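Local coordinates for protein beta-fructofuranosidase, insoluble isoenzyme CWINV1 (Arabidopsis thaliana, PDB 2OXB) that hydrolyses terminal non-reducing beta-D-fructofuranoside residues, cleaving sucrose and 1-kestose and, to a lower extent, neokestose and levan, at residues 145-150 with 157-162; 341-346 with 527-532. The protein carries 1 engineered substitution. One frame throughout, in Å; residues are numbered along the deposited sequence.

Interaction 1: 145-150 with 157-162; sequences DPTTAW and WRVIIG. With FRU (beta-D-fructofuranose), chain B.
Trp150 lays its indole against Arg158 because its CG sits between the backbone N and the carbonyl carbon (chi1 63°); CG of Arg158 is anti to its own carbonyl carbon (chi1 -67°). The two side chains cross at about a right angle. CB of Arg158 lies over the indole in a CH-pi contact, 3.7 Å from the centroid of the five-membered ring. The carbonyl O of Arg158 is over the same face, offset toward the rim, and at the edge CH2 of Trp150 is 3.8 Å from CG2 of Ile160. The ring of Phe203 also meets the indole, their planes inclined at about 45°. An alanine in place of Trp150 would probably leave Arg158 CB and Ile160 CG2 without their aromatic partner and open a gap beside Phe203. The guanidinium of Arg158 turns away to a salt bridge with Asp252.

The main chains run roughly antiparallel, with a single hydrogen-bonded pair at Trp150 and Arg158. Trp150 N donates to Arg158 O at 2.9 Å, Arg158 N returns a bond to Trp150 O at 2.7 Å, and Thr147 N reaches Ile160 O at 3.3 Å. Segment 145-150 thus lies beside the edge strand 157-165, in the place of the innermost strand of a blade of the family 32 five-bladed propeller.

At the other end, Asp145 belongs to the Arg-Asp-Pro motif of the family and grips fructose with both carboxylate oxygens: OD1 accepts from the sugar O4 at 2.9 Å, and OD2 from O3 at 2.9 Å. OD2 also accepts from Cys200 N, while Ser79, Gln35 and the engineered Gln199 bind the same sugar. Two bonds to neighbouring hydroxyls fix how the furanose is turned against the carboxylate, consistent with Asp145 helping to orient the fructosyl unit.

Interaction 2: 341-346 with 527-532; sequences KQVKNL and NAWSMN
Val343 approaches the indole of Trp529 obliquely, its CG2 coming to 3.9 Å from NE1. Over one face of the same ring, toward its rim, lies CB of Asn527 from the ring's own strand, and Arg339 adds a cation-pi contact. A second pair of flat groups meets farther along: the amides of Asn345 and Asn527 stand steeply to each other, their planes 74° apart. With CG of Asn345 anti to its backbone N (chi1 174°), ND2 of Asn527 makes a weak hydrogen bond of 3.2 Å to OD1 of Asn345. That oxygen has another donor in Asn525 ND2.

Beneath these side chains the backbones pair antiparallel. Lys344 and Ala528 form a hydrogen-bonded pair, in which Lys344 N donates to Ala528 O at 3.1 Å and Ala528 N to Lys344 O at 3.0 Å. Lys344 O also receives a CA-H contact from Asn527. On the face away from the two asparagines, CB of Lys344 lies 3.9 Å from CB of Ala528, and both side chains touch Val359 of the facing sheet of the C-terminal beta-sandwich.

Strand 344-351 is thereby attached as the outermost strand beside 521-530, joining the beginning of the C-terminal domain to its end. Since the amide bond is weak and the Val343-Trp529 approach oblique, the two main-chain bonds of Lys344 and Ala528 probably carry most of the pairing, backed by their CB contact.

How the interactions relate
Interaction 1 belongs to the catalytic propeller and interaction 2 to the C-terminal beta-sandwich, on opposite sides of the chain's centre. Their centres are 43 Å apart and their nearest atoms about 27 Å. Interaction 1 reaches the substrate pocket: the side chain of Asp145 is about 4 Å from those of Ser79 and Gln199 and about 6 Å from the bound glucose. Interaction 2 lies far from that pocket. Both pair antiparallel main chains at the edge of a sheet, yet 145-150 and 157-162 are neighbours in sequence and largely buried, whereas 341-346 and 527-532 are separated by most of their domain and meet at the surface.

Interaction 1: 145-150 with 157-162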
loop_
_atom_site.group_PDB
_atom_site.type_symbol
_atom_site.label_atom_id
_atom_site.label_comp_id
_atom_site.label_asym_id
_atom_site.label_seq_id
_atom_site.Cartn_x
_atom_site.Cartn_y
_atom_site.Cartn_z
ATOM N N ASP A 145 7.285 6.978 14.518
ATOM C CA ASP A 145 6.548 5.908 13.872
ATOM C C ASP A 145 6.631 4.552 14.531
ATOM O O ASP A 145 7.125 3.593 13.947
ATOM C CB ASP A 145 6.983 5.814 12.425
ATOM C CG ASP A 145 6.804 7.116 11.706
ATOM O OD1 ASP A 145 6.030 7.948 12.214
ATOM O OD2 ASP A 145 7.426 7.308 10.645
ATOM N N PRO A 146 6.140 4.457 15.772
ATOM C CA PRO A 146 6.154 3.196 16.514
ATOM C C PRO A 146 5.120 2.232 15.960
ATOM O O PRO A 146 3.986 2.605 15.643
ATOM C CB PRO A 146 5.838 3.626 17.943
ATOM C CG PRO A 146 4.937 4.803 17.738
ATOM C CD PRO A 146 5.616 5.554 16.605
ATOM N N THR A 147 5.537 0.983 15.842
ATOM C CA THR A 147 4.705 -0.096 15.333
ATOM C C THR A 147 3.787 -0.636 16.420
ATOM O O THR A 147 3.774 -0.164 17.556
ATOM C CB THR A 147 5.569 -1.280 14.906
ATOM O OG1 THR A 147 6.126 -1.896 16.078
ATOM C CG2 THR A 147 6.677 -0.832 14.013
ATOM N N THR A 148 3.032 -1.659 16.050
ATOM C CA THR A 148 2.156 -2.327 16.981
ATOM C C THR A 148 3.118 -3.103 17.874
ATOM O O THR A 148 4.244 -3.430 17.468
ATOM C CB THR A 148 1.222 -3.321 16.252
ATOM O OG1 THR A 148 0.301 -2.601 15.426
ATOM C CG2 THR A 148 0.458 -4.181 17.245
ATOM N N ALA A 149 2.664 -3.414 19.080
ATOM C CA ALA A 149 3.484 -4.131 20.044
ATOM C C ALA A 149 3.111 -5.606 20.174
ATOM O O ALA A 149 1.930 -5.967 20.218
ATOM C CB ALA A 149 3.396 -3.436 21.402
ATOM N N TRP A 150 4.144 -6.443 20.242
ATOM C CA TRP A 150 4.006 -7.888 20.367
ATOM C C TRP A 150 4.732 -8.386 21.615
ATOM O O TRP A 150 5.895 -8.042 21.860
ATOM C CB TRP A 150 4.583 -8.562 19.130
ATOM C CG TRP A 150 6.056 -8.317 18.943
ATOM C CD1 TRP A 150 7.085 -9.143 19.318
ATOM C CD2 TRP A 150 6.666 -7.183 18.302
ATOM N NE1 TRP A 150 8.285 -8.599 18.942
ATOM C CE2 TRP A 150 8.061 -7.399 18.316
ATOM C CE3 TRP A 150 6.168 -6.011 17.714
ATOM C CZ2 TRP A 150 8.966 -6.483 17.764
ATOM C CZ3 TRP A 150 7.061 -5.100 17.165
ATOM C CH2 TRP A 150 8.446 -5.339 17.193
ATOM N N TRP A 157 7.073 -7.076 26.525
ATOM C CA TRP A 157 6.437 -6.539 25.332
ATOM C C TRP A 157 7.507 -5.912 24.447
ATOM O O TRP A 157 8.399 -5.222 24.931
ATOM C CB TRP A 157 5.377 -5.491 25.698
ATOM C CG TRP A 157 4.080 -6.083 26.167
ATOM C CD1 TRP A 157 3.722 -6.391 27.455
ATOM C CD2 TRP A 157 2.983 -6.480 25.341
ATOM N NE1 TRP A 157 2.469 -6.955 27.476
ATOM C CE2 TRP A 157 1.993 -7.023 26.193
ATOM C CE3 TRP A 157 2.741 -6.432 23.959
ATOM C CZ2 TRP A 157 0.773 -7.515 25.708
ATOM C CZ3 TRP A 157 1.529 -6.923 23.473
ATOM C CH2 TRP A 157 0.559 -7.459 24.352
ATOM N N ARG A 158 7.424 -6.163 23.146
ATOM C CA ARG A 158 8.407 -5.612 22.226
ATOM C C ARG A 158 7.741 -4.740 21.169
ATOM O O ARG A 158 6.598 -4.978 20.781
ATOM C CB ARG A 158 9.220 -6.746 21.565
ATOM C CG ARG A 158 10.129 -7.539 22.535
ATOM C CD ARG A 158 9.854 -9.038 22.462
ATOM N NE ARG A 158 10.568 -9.835 23.467
ATOM C CZ ARG A 158 11.845 -10.214 23.382
ATOM N NH1 ARG A 158 12.579 -9.874 22.331
ATOM N NH2 ARG A 158 12.387 -10.949 24.347
ATOM N N VAL A 159 8.458 -3.703 20.745
ATOM C CA VAL A 159 7.993 -2.779 19.713
ATOM C C VAL A 159 9.236 -2.142 19.095
ATOM O O VAL A 159 10.312 -2.169 19.692
ATOM C CB VAL A 159 7.081 -1.662 20.283
ATOM C CG1 VAL A 159 7.894 -0.644 21.074
ATOM C CG2 VAL A 159 6.345 -0.977 19.145
ATOM N N ILE A 160 9.102 -1.591 17.896
ATOM C CA ILE A 160 10.241 -0.968 17.242
ATOM C C ILE A 160 9.895 0.419 16.721
ATOM O O ILE A 160 8.741 0.715 16.392
ATOM C CB ILE A 160 10.741 -1.820 16.077
ATOM C CG1 ILE A 160 9.579 -2.136 15.140
ATOM C CG2 ILE A 160 11.412 -3.097 16.610
ATOM C CD1 ILE A 160 9.987 -2.841 13.877
ATOM N N ILE A 161 10.901 1.277 16.647
ATOM C CA ILE A 161 10.681 2.630 16.177
ATOM C C ILE A 161 11.635 2.900 15.040
ATOM O O ILE A 161 12.680 2.271 14.947
ATOM C CB ILE A 161 10.896 3.652 17.316
ATOM C CG1 ILE A 161 9.882 3.392 18.433
ATOM C CG2 ILE A 161 10.704 5.064 16.806
ATOM C CD1 ILE A 161 10.206 2.189 19.280
ATOM N N GLY A 162 11.272 3.831 14.172
ATOM C CA GLY A 162 12.126 4.126 13.044
ATOM C C GLY A 162 13.112 5.244 13.300
ATOM O O GLY A 162 12.720 6.365 13.641
HETATM C C1 FRU B . 5.471 9.737 6.356
HETATM C C2 FRU B . 5.811 10.738 7.467
HETATM C C3 FRU B . 6.047 10.021 8.811
HETATM C C4 FRU B . 5.571 11.014 9.832
HETATM C C5 FRU B . 4.457 11.726 9.066
HETATM C C6 FRU B . 4.429 13.227 9.275
HETATM O O1 FRU B . 6.566 8.885 6.072
HETATM O O2 FRU B . 6.915 11.689 7.241
HETATM O O3 FRU B . 7.411 9.680 9.043
HETATM O O4 FRU B . 5.070 10.372 11.010
HETATM O O5 FRU B . 4.658 11.502 7.678
HETATM O O6 FRU B . 3.989 13.482 10.597
#

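Interaction 2: 341-346 with 527-532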
loop_
_atom_site.group_PDB
_atom_site.type_symbol
_atom_site.label_atom_id
_atom_site.label_comp_id
_atom_site.label_asym_id
_atom_site.label_seq_id
_atom_site.Cartn_x
_atom_site.Cartn_y
_atom_site.Cartn_z
ATOM N N LYS A 341 -25.276 -4.114 -10.423
ATOM C CA LYS A 341 -26.024 -5.352 -10.610
ATOM C C LYS A 341 -25.797 -5.883 -12.023
ATOM O O LYS A 341 -25.873 -7.086 -12.256
ATOM C CB LYS A 341 -27.525 -5.121 -10.373
ATOM C CG LYS A 341 -27.949 -5.113 -8.898
ATOM C CD LYS A 341 -29.469 -5.260 -8.747
ATOM C CE LYS A 341 -29.880 -5.613 -7.310
ATOM N NZ LYS A 341 -31.352 -5.837 -7.173
ATOM N N GLN A 342 -25.502 -4.985 -12.960
ATOM C CA GLN A 342 -25.266 -5.411 -14.329
ATOM C C GLN A 342 -24.023 -6.289 -14.446
ATOM O O GLN A 342 -23.677 -7.011 -13.513
ATOM C CB GLN A 342 -25.159 -4.202 -15.258
ATOM C CG GLN A 342 -26.300 -4.151 -16.251
ATOM C CD GLN A 342 -26.412 -5.436 -17.061
ATOM O OE1 GLN A 342 -25.707 -5.621 -18.050
ATOM N NE2 GLN A 342 -27.283 -6.342 -16.624
ATOM N N VAL A 343 -23.360 -6.230 -15.596
ATOM C CA VAL A 343 -22.166 -7.031 -15.837
ATOM C C VAL A 343 -21.733 -6.976 -17.297
ATOM O O VAL A 343 -22.404 -7.527 -18.176
ATOM C CB VAL A 343 -22.395 -8.505 -15.487
ATOM C CG1 VAL A 343 -23.682 -9.000 -16.149
ATOM C CG2 VAL A 343 -21.202 -9.333 -15.951
ATOM N N LYS A 344 -20.602 -6.323 -17.544
ATOM C CA LYS A 344 -20.074 -6.203 -18.892
ATOM C C LYS A 344 -19.149 -7.390 -19.108
ATOM O O LYS A 344 -18.213 -7.608 -18.341
ATOM C CB LYS A 344 -19.312 -4.886 -19.035
ATOM C CG LYS A 344 -19.188 -4.382 -20.464
ATOM C CD LYS A 344 -18.347 -5.313 -21.329
ATOM C CE LYS A 344 -18.390 -4.886 -22.782
ATOM N NZ LYS A 344 -19.766 -4.952 -23.306
ATOM N N ASN A 345 -19.432 -8.173 -20.141
ATOM C CA ASN A 345 -18.625 -9.342 -20.441
ATOM C C ASN A 345 -18.099 -9.342 -21.858
ATOM O O ASN A 345 -18.648 -8.694 -22.748
ATOM C CB ASN A 345 -19.428 -10.615 -20.243
ATOM C CG ASN A 345 -18.669 -11.842 -20.674
ATOM O OD1 ASN A 345 -17.923 -12.439 -19.894
ATOM N ND2 ASN A 345 -18.835 -12.217 -21.935
ATOM N N LEU A 346 -17.034 -10.106 -22.050
ATOM C CA LEU A 346 -16.389 -10.246 -23.341
ATOM C C LEU A 346 -15.528 -11.490 -23.249
ATOM O O LEU A 346 -14.575 -11.548 -22.466
ATOM C CB LEU A 346 -15.525 -9.020 -23.642
ATOM C CG LEU A 346 -16.271 -7.711 -23.913
ATOM C CD1 LEU A 346 -15.373 -6.543 -23.597
ATOM C CD2 LEU A 346 -16.744 -7.671 -25.350
ATOM N N ASN A 527 -14.190 -9.123 -17.617
ATOM C CA ASN A 527 -15.372 -8.598 -16.959
ATOM C C ASN A 527 -15.127 -7.210 -16.374
ATOM O O ASN A 527 -14.213 -6.987 -15.576
ATOM C CB ASN A 527 -15.860 -9.555 -15.853
ATOM C CG ASN A 527 -16.406 -10.871 -16.399
ATOM O OD1 ASN A 527 -17.081 -11.617 -15.689
ATOM N ND2 ASN A 527 -16.108 -11.162 -17.658
ATOM N N ALA A 528 -15.958 -6.276 -16.807
ATOM C CA ALA A 528 -15.899 -4.903 -16.351
ATOM C C ALA A 528 -17.193 -4.661 -15.574
ATOM O O ALA A 528 -18.295 -4.869 -16.097
ATOM C CB ALA A 528 -15.821 -3.966 -17.547
ATOM N N TRP A 529 -17.066 -4.243 -14.325
ATOM C CA TRP A 529 -18.241 -3.978 -13.523
ATOM C C TRP A 529 -18.277 -2.513 -13.134
ATOM O O TRP A 529 -17.304 -1.992 -12.595
ATOM C CB TRP A 529 -18.226 -4.825 -12.251
ATOM C CG TRP A 529 -18.201 -6.284 -12.498
ATOM C CD1 TRP A 529 -19.204 -7.045 -13.014
ATOM C CD2 TRP A 529 -17.114 -7.172 -12.236
ATOM N NE1 TRP A 529 -18.809 -8.357 -13.093
ATOM C CE2 TRP A 529 -17.527 -8.463 -12.623
ATOM C CE3 TRP A 529 -15.826 -7.000 -11.718
ATOM C CZ2 TRP A 529 -16.698 -9.583 -12.499
ATOM C CZ3 TRP A 529 -15.002 -8.111 -11.595
ATOM C CH2 TRP A 529 -15.440 -9.386 -11.987
ATOM N N SER A 530 -19.392 -1.846 -13.422
ATOM C CA SER A 530 -19.536 -0.450 -13.039
ATOM C C SER A 530 -19.521 -0.467 -11.514
ATOM O O SER A 530 -19.918 -1.464 -10.905
ATOM C CB SER A 530 -20.860 0.129 -13.556
ATOM O OG SER A 530 -20.786 0.456 -14.938
ATOM N N MET A 531 -19.056 0.616 -10.898
ATOM C CA MET A 531 -18.970 0.687 -9.436
ATOM C C MET A 531 -19.710 1.868 -8.808
ATOM O O MET A 531 -19.357 3.031 -9.030
ATOM C CB MET A 531 -17.505 0.751 -8.999
ATOM C CG MET A 531 -16.673 -0.494 -9.277
ATOM S SD MET A 531 -16.876 -1.782 -8.028
ATOM C CE MET A 531 -15.966 -1.084 -6.657
ATOM N N ASN A 532 -20.729 1.545 -8.014
ATOM C CA ASN A 532 -21.524 2.539 -7.308
ATOM C C ASN A 532 -20.642 3.204 -6.268
ATOM O O ASN A 532 -19.547 2.722 -5.953
ATOM C CB ASN A 532 -22.700 1.882 -6.589
ATOM C CG ASN A 532 -23.674 1.229 -7.542
ATOM O OD1 ASN A 532 -24.417 0.331 -7.160
ATOM N ND2 ASN A 532 -23.683 1.689 -8.789
#